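Long-range contacts in phosphoribosylaminoimidazole-succinocarboxamide synthase (Pyrococcus horikoshii, PDB 3U55), which catalyses the ATP-dependent ligation of L-aspartate to the carboxylate of the purine intermediate CAIR, giving SAICAR in de novo purine biosynthesis: residues Val92-Ala97 / Pro113-Glu118; Lys58-His63 / Leu154-Ile159. One frame throughout, in Å; residues are numbered along the deposited sequence.

Contact 1: residues Val92-Ala97 / Pro113-Glu118. With SO4 (sulfate ion), chain B.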
loop_
_atom_site.group_PDB
_atom_site.type_symbol
_atom_site.label_atom_id
_atom_site.label_comp_id
_atom_site.label_asym_id
_atom_site.label_seq_id
_atom_site.Cartn_x
_atom_site.Cartn_y
_atom_site.Cartn_z
ATOM N N VAL A 92 -12.188 5.048 1.507
ATOM C CA VAL A 92 -12.975 4.417 0.442
ATOM C C VAL A 92 -13.107 5.415 -0.701
ATOM O O VAL A 92 -13.434 6.567 -0.467
ATOM C CB VAL A 92 -14.381 3.961 0.929
ATOM C CG1 VAL A 92 -15.142 3.229 -0.187
ATOM C CG2 VAL A 92 -14.270 3.037 2.123
ATOM N N ARG A 93 -12.855 4.969 -1.931
ATOM C CA ARG A 93 -12.844 5.874 -3.087
ATOM C C ARG A 93 -13.724 5.322 -4.218
ATOM O O ARG A 93 -13.578 4.167 -4.629
ATOM C CB ARG A 93 -11.399 6.122 -3.568
ATOM C CG ARG A 93 -10.326 6.047 -2.438
ATOM C CD ARG A 93 -8.904 6.432 -2.904
ATOM N NE ARG A 93 -8.809 7.876 -3.034
ATOM C CZ ARG A 93 -8.014 8.685 -2.340
ATOM N NH1 ARG A 93 -7.131 8.237 -1.442
ATOM N NH2 ARG A 93 -8.096 9.978 -2.579
ATOM N N ASN A 94 -14.640 6.168 -4.694
ATOM C CA ASN A 94 -15.561 5.849 -5.787
ATOM C C ASN A 94 -15.163 6.545 -7.086
ATOM O O ASN A 94 -15.393 6.026 -8.192
ATOM C CB ASN A 94 -16.969 6.298 -5.412
ATOM C CG ASN A 94 -17.499 5.591 -4.187
ATOM O OD1 ASN A 94 -17.544 4.354 -4.137
ATOM N ND2 ASN A 94 -17.912 6.367 -3.193
ATOM N N VAL A 95 -14.581 7.729 -6.935
ATOM C CA VAL A 95 -14.161 8.569 -8.050
ATOM C C VAL A 95 -12.709 8.955 -7.799
ATOM O O VAL A 95 -12.321 9.182 -6.645
ATOM C CB VAL A 95 -15.050 9.832 -8.141
ATOM C CG1 VAL A 95 -14.559 10.785 -9.223
ATOM C CG2 VAL A 95 -16.505 9.447 -8.380
ATOM N N VAL A 96 -11.901 9.008 -8.860
ATOM C CA VAL A 96 -10.478 9.357 -8.715
ATOM C C VAL A 96 -10.302 10.832 -8.328
ATOM O O VAL A 96 -10.821 11.741 -8.988
ATOM C CB VAL A 96 -9.645 9.010 -9.982
ATOM C CG1 VAL A 96 -8.228 9.518 -9.860
ATOM C CG2 VAL A 96 -9.632 7.495 -10.228
ATOM N N ALA A 97 -9.577 11.045 -7.232
ATOM C CA ALA A 97 -9.273 12.377 -6.721
ATOM C C ALA A 97 -8.117 12.247 -5.739
ATOM O O ALA A 97 -7.754 11.136 -5.351
ATOM C CB ALA A 97 -10.500 12.977 -6.028
ATOM N N PRO A 113 -14.476 1.350 -11.538
ATOM C CA PRO A 113 -15.380 0.236 -11.858
ATOM C C PRO A 113 -15.969 -0.406 -10.596
ATOM O O PRO A 113 -17.046 -1.002 -10.647
ATOM C CB PRO A 113 -14.485 -0.747 -12.617
ATOM C CG PRO A 113 -13.077 -0.422 -12.179
ATOM C CD PRO A 113 -13.066 1.048 -11.868
ATOM N N GLU A 114 -15.251 -0.271 -9.481
ATOM C CA GLU A 114 -15.729 -0.651 -8.157
ATOM C C GLU A 114 -14.937 0.141 -7.113
ATOM O O GLU A 114 -13.856 0.655 -7.418
ATOM C CB GLU A 114 -15.608 -2.167 -7.925
ATOM C CG GLU A 114 -14.181 -2.718 -7.820
ATOM C CD GLU A 114 -13.502 -2.931 -9.164
ATOM O OE1 GLU A 114 -12.285 -2.650 -9.255
ATOM O OE2 GLU A 114 -14.173 -3.378 -10.126
ATOM N N PRO A 115 -15.467 0.252 -5.883
ATOM C CA PRO A 115 -14.766 1.066 -4.886
ATOM C C PRO A 115 -13.357 0.550 -4.562
ATOM O O PRO A 115 -13.119 -0.663 -4.561
ATOM C CB PRO A 115 -15.665 0.961 -3.650
ATOM C CG PRO A 115 -17.010 0.596 -4.180
ATOM C CD PRO A 115 -16.732 -0.294 -5.356
ATOM N N ILE A 116 -12.433 1.477 -4.310
ATOM C CA ILE A 116 -11.099 1.141 -3.797
ATOM C C ILE A 116 -11.092 1.388 -2.284
ATOM O O ILE A 116 -11.620 2.394 -1.818
ATOM C CB ILE A 116 -9.999 2.009 -4.481
ATOM C CG1 ILE A 116 -9.794 1.567 -5.934
ATOM C CG2 ILE A 116 -8.669 1.946 -3.702
ATOM C CD1 ILE A 116 -8.890 2.490 -6.750
ATOM N N VAL A 117 -10.511 0.469 -1.521
ATOM C CA VAL A 117 -10.315 0.698 -0.078
ATOM C C VAL A 117 -8.818 0.729 0.186
ATOM O O VAL A 117 -8.086 -0.167 -0.247
ATOM C CB VAL A 117 -11.002 -0.388 0.802
ATOM C CG1 VAL A 117 -10.792 -0.105 2.304
ATOM C CG2 VAL A 117 -12.493 -0.476 0.487
ATOM N N GLU A 118 -8.367 1.783 0.865
ATOM C CA GLU A 118 -6.959 1.943 1.205
ATOM C C GLU A 118 -6.817 2.031 2.710
ATOM O O GLU A 118 -7.632 2.668 3.386
ATOM C CB GLU A 118 -6.369 3.203 0.566
ATOM C CG GLU A 118 -6.343 3.175 -0.963
ATOM C CD GLU A 118 -6.051 4.535 -1.581
ATOM O OE1 GLU A 118 -6.028 5.556 -0.860
ATOM O OE2 GLU A 118 -5.869 4.591 -2.812
HETATM S S SO4 B . -6.160 11.962 -0.110
HETATM O O1 SO4 B . -6.677 11.662 -1.433
HETATM O O2 SO4 B . -7.106 12.787 0.632
HETATM O O3 SO4 B . -5.924 10.694 0.580
HETATM O O4 SO4 B . -4.909 12.700 -0.233
#
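Arg-93 and Ile-116 form the antiparallel hydrogen-bonded pair that joins the end of strand 84-93 to strand 111-121, N to O in each direction at 2.9 Å. Carbonyl oxygens also take CA-H...O contacts, Val-92 CA to Ile-116 O and Pro-115 CA to Arg-93 O.

On the Arg-93 face of the sheet, a bend at chi3 (76°) turns NE out of the line of the chain. NH1 makes a salt bridge to Glu-118 OE1 at 3.0 Å, coming to its syn side 30° out of the carboxylate plane, the guanidinium and carboxylate planes being 54° apart. A sulfate, probably from the crystallisation liquor, lies at the guanidinium edge, its O1 2.5 Å from Arg-93 NH2, too short to be taken at face value; Ser-99 N and Arg-198 NH1 also bind it. An alanine here would probably leave the Glu-118 carboxylate without its cationic mate, with Tyr-120 OH still bonded to OE1.

On the opposite face, Val-92 CG1 lies 4.2 Å from Pro-115 CB, and Val-92 CG2 4.3 Å from Val-117 CG2.

Helix 143-165 packs against this valine face, strand 169-180 pairs with the other edge of strand 84-93, and His-135 of the second subunit packs on Ile-116 and Glu-118.

Contact 2: residues Lys58-His63 / Leu154-Ile159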
loop_
_atom_site.group_PDB
_atom_site.type_symbol
_atom_site.label_atom_id
_atom_site.label_comp_id
_atom_site.label_asym_id
_atom_site.label_seq_id
_atom_site.Cartn_x
_atom_site.Cartn_y
_atom_site.Cartn_z
ATOM N N LYS A 58 -26.356 8.936 12.702
ATOM C CA LYS A 58 -27.728 8.475 12.916
ATOM C C LYS A 58 -28.225 7.639 11.740
ATOM O O LYS A 58 -28.829 6.583 11.940
ATOM C CB LYS A 58 -28.668 9.654 13.185
ATOM C CG LYS A 58 -28.560 10.212 14.596
ATOM C CD LYS A 58 -29.376 11.490 14.743
ATOM C CE LYS A 58 -29.448 11.933 16.198
ATOM N NZ LYS A 58 -30.094 13.270 16.334
ATOM N N LEU A 59 -27.936 8.095 10.519
ATOM C CA LEU A 59 -28.294 7.348 9.308
ATOM C C LEU A 59 -27.645 5.955 9.272
ATOM O O LEU A 59 -28.311 4.951 8.989
ATOM C CB LEU A 59 -27.934 8.153 8.050
ATOM C CG LEU A 59 -28.028 7.470 6.679
ATOM C CD1 LEU A 59 -29.477 7.284 6.237
ATOM C CD2 LEU A 59 -27.255 8.286 5.646
ATOM N N LEU A 60 -26.349 5.896 9.568
ATOM C CA LEU A 60 -25.620 4.622 9.570
ATOM C C LEU A 60 -26.126 3.666 10.649
ATOM O O LEU A 60 -26.251 2.459 10.414
ATOM C CB LEU A 60 -24.116 4.872 9.705
ATOM C CG LEU A 60 -23.499 5.653 8.544
ATOM C CD1 LEU A 60 -22.058 6.004 8.858
ATOM C CD2 LEU A 60 -23.590 4.839 7.247
ATOM N N GLU A 61 -26.445 4.210 11.820
ATOM C CA GLU A 61 -26.989 3.404 12.918
ATOM C C GLU A 61 -28.319 2.753 12.528
ATOM O O GLU A 61 -28.569 1.592 12.862
ATOM C CB GLU A 61 -27.148 4.242 14.189
ATOM C CG GLU A 61 -25.837 4.570 14.916
ATOM C CD GLU A 61 -25.277 3.409 15.729
ATOM O OE1 GLU A 61 -24.152 3.549 16.261
ATOM O OE2 GLU A 61 -25.947 2.357 15.840
ATOM N N GLU A 62 -29.152 3.502 11.808
ATOM C CA GLU A 62 -30.439 3.005 11.309
ATOM C C GLU A 62 -30.243 1.851 10.333
ATOM O O GLU A 62 -31.099 0.973 10.215
ATOM C CB GLU A 62 -31.222 4.128 10.627
ATOM C CG GLU A 62 -31.819 5.151 11.591
ATOM C CD GLU A 62 -32.611 6.257 10.896
ATOM O OE1 GLU A 62 -33.448 6.893 11.571
ATOM O OE2 GLU A 62 -32.399 6.498 9.689
ATOM N N HIS A 63 -29.105 1.865 9.642
ATOM C CA HIS A 63 -28.738 0.814 8.703
ATOM C C HIS A 63 -27.871 -0.282 9.340
ATOM O O HIS A 63 -27.277 -1.093 8.633
ATOM C CB HIS A 63 -28.022 1.423 7.495
ATOM C CG HIS A 63 -28.947 2.028 6.487
ATOM N ND1 HIS A 63 -29.486 3.287 6.629
ATOM C CD2 HIS A 63 -29.431 1.541 5.321
ATOM C CE1 HIS A 63 -30.261 3.552 5.593
ATOM N NE2 HIS A 63 -30.246 2.508 4.785
ATOM N N LEU A 154 -17.144 -0.588 3.276
ATOM C CA LEU A 154 -17.848 -0.741 2.001
ATOM C C LEU A 154 -19.364 -0.618 2.137
ATOM O O LEU A 154 -20.019 -0.076 1.247
ATOM C CB LEU A 154 -17.461 -2.058 1.313
ATOM C CG LEU A 154 -16.060 -2.080 0.695
ATOM C CD1 LEU A 154 -15.702 -3.485 0.230
ATOM C CD2 LEU A 154 -15.933 -1.079 -0.458
ATOM N N LYS A 155 -19.924 -1.125 3.238
ATOM C CA LYS A 155 -21.355 -0.941 3.508
ATOM C C LYS A 155 -21.684 0.537 3.764
ATOM O O LYS A 155 -22.630 1.079 3.179
ATOM C CB LYS A 155 -21.823 -1.827 4.673
ATOM C CG LYS A 155 -23.287 -1.616 5.042
ATOM C CD LYS A 155 -23.795 -2.627 6.054
ATOM C CE LYS A 155 -25.195 -2.216 6.517
ATOM N NZ LYS A 155 -25.751 -3.160 7.530
ATOM N N VAL A 156 -20.894 1.179 4.626
ATOM C CA VAL A 156 -20.992 2.625 4.869
ATOM C C VAL A 156 -20.974 3.387 3.549
ATOM O O VAL A 156 -21.800 4.283 3.323
ATOM C CB VAL A 156 -19.846 3.129 5.785
ATOM C CG1 VAL A 156 -19.788 4.667 5.817
ATOM C CG2 VAL A 156 -20.007 2.552 7.209
ATOM N N ASN A 157 -20.036 3.023 2.679
ATOM C CA ASN A 157 -19.954 3.637 1.358
ATOM C C ASN A 157 -21.283 3.556 0.614
ATOM O O ASN A 157 -21.771 4.575 0.145
ATOM C CB ASN A 157 -18.830 3.020 0.537
ATOM C CG ASN A 157 -18.626 3.719 -0.807
ATOM O OD1 ASN A 157 -18.662 4.949 -0.906
ATOM N ND2 ASN A 157 -18.406 2.925 -1.849
ATOM N N GLU A 158 -21.870 2.361 0.534
ATOM C CA GLU A 158 -23.144 2.180 -0.179
ATOM C C GLU A 158 -24.251 3.075 0.383
ATOM O O GLU A 158 -24.947 3.755 -0.376
ATOM C CB GLU A 158 -23.580 0.707 -0.176
ATOM C CG GLU A 158 -22.704 -0.214 -1.027
ATOM C CD GLU A 158 -22.592 0.235 -2.480
ATOM O OE1 GLU A 158 -21.463 0.555 -2.926
ATOM O OE2 GLU A 158 -23.631 0.284 -3.173
ATOM N N ILE A 159 -24.399 3.072 1.706
ATOM C CA ILE A 159 -25.415 3.874 2.399
ATOM C C ILE A 159 -25.244 5.369 2.147
ATOM O O ILE A 159 -26.209 6.054 1.785
ATOM C CB ILE A 159 -25.406 3.623 3.931
ATOM C CG1 ILE A 159 -25.690 2.148 4.236
ATOM C CG2 ILE A 159 -26.415 4.542 4.640
ATOM C CD1 ILE A 159 -25.017 1.635 5.510
#
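The His-63 imidazole carries Ile-159 CG2 over one face, a CH-pi contact 4.0 Å from the ring centroid and 13° off the normal, displaced toward the ND1 side of the rim. This is a helix-helix crossing: the end of helix 45-62 lies across the middle of helix 143-165, the short axes 10.5 Å apart at closest and 112° between their directions. At the ring edge, nearly in plane, lies Leu-59 O, which accepts a hydrogen bond from ND1 at 3.1 Å, the donor standing 36° above the carbonyl plane. The ND1 bond ties the ring back to the last turn of the helix and limits its rotation. The backbone N of His-63 reaches the same oxygen from the opposite face of that plane.

Ile-159 is the central side chain. Its CG2, anti to the backbone N, fits among Leu-59 CG, Leu-60 CD2 and the imidazole, while CD1 reaches His-63 CB at 3.6 Å. Leu-60 and Val-156 cross at about a right angle, CD1 to CG1 at 4.0 Å, and Ile-65 packs on both of them; this is the buried side of the contact, whereas His-63 and Lys-155 are exposed.

Lys-155 runs fully extended from its helix to where His-63 leaves helical geometry. There its NZ bonds His-63 O at 2.8 Å, almost in line with the carbonyl bond.

Overall arrangement
From the N terminus, helix 45-62 comes first, and its end, 58-63, meets a partner 91 residues further on. The chain then builds strands 69-72 and 77-81 before entering strand 84-93. Contact 1 closes a short loop of 15 residues, bringing strand 111-121 back beside strand 84-93. Only afterwards does helix 143-165 supply 154-159 and close contact 2, so contact 1 is nested inside the larger loop. The centres are about 17 Å apart, and helix 143-165 is common ground: one side meets helix 45-62, another the sheet that holds strands 84-93 and 111-121. Asn-157 joins them, its OD1 2.8 Å from Asn-94 ND2 in a probable hydrogen bond, and Leu-154 packs on Val-117.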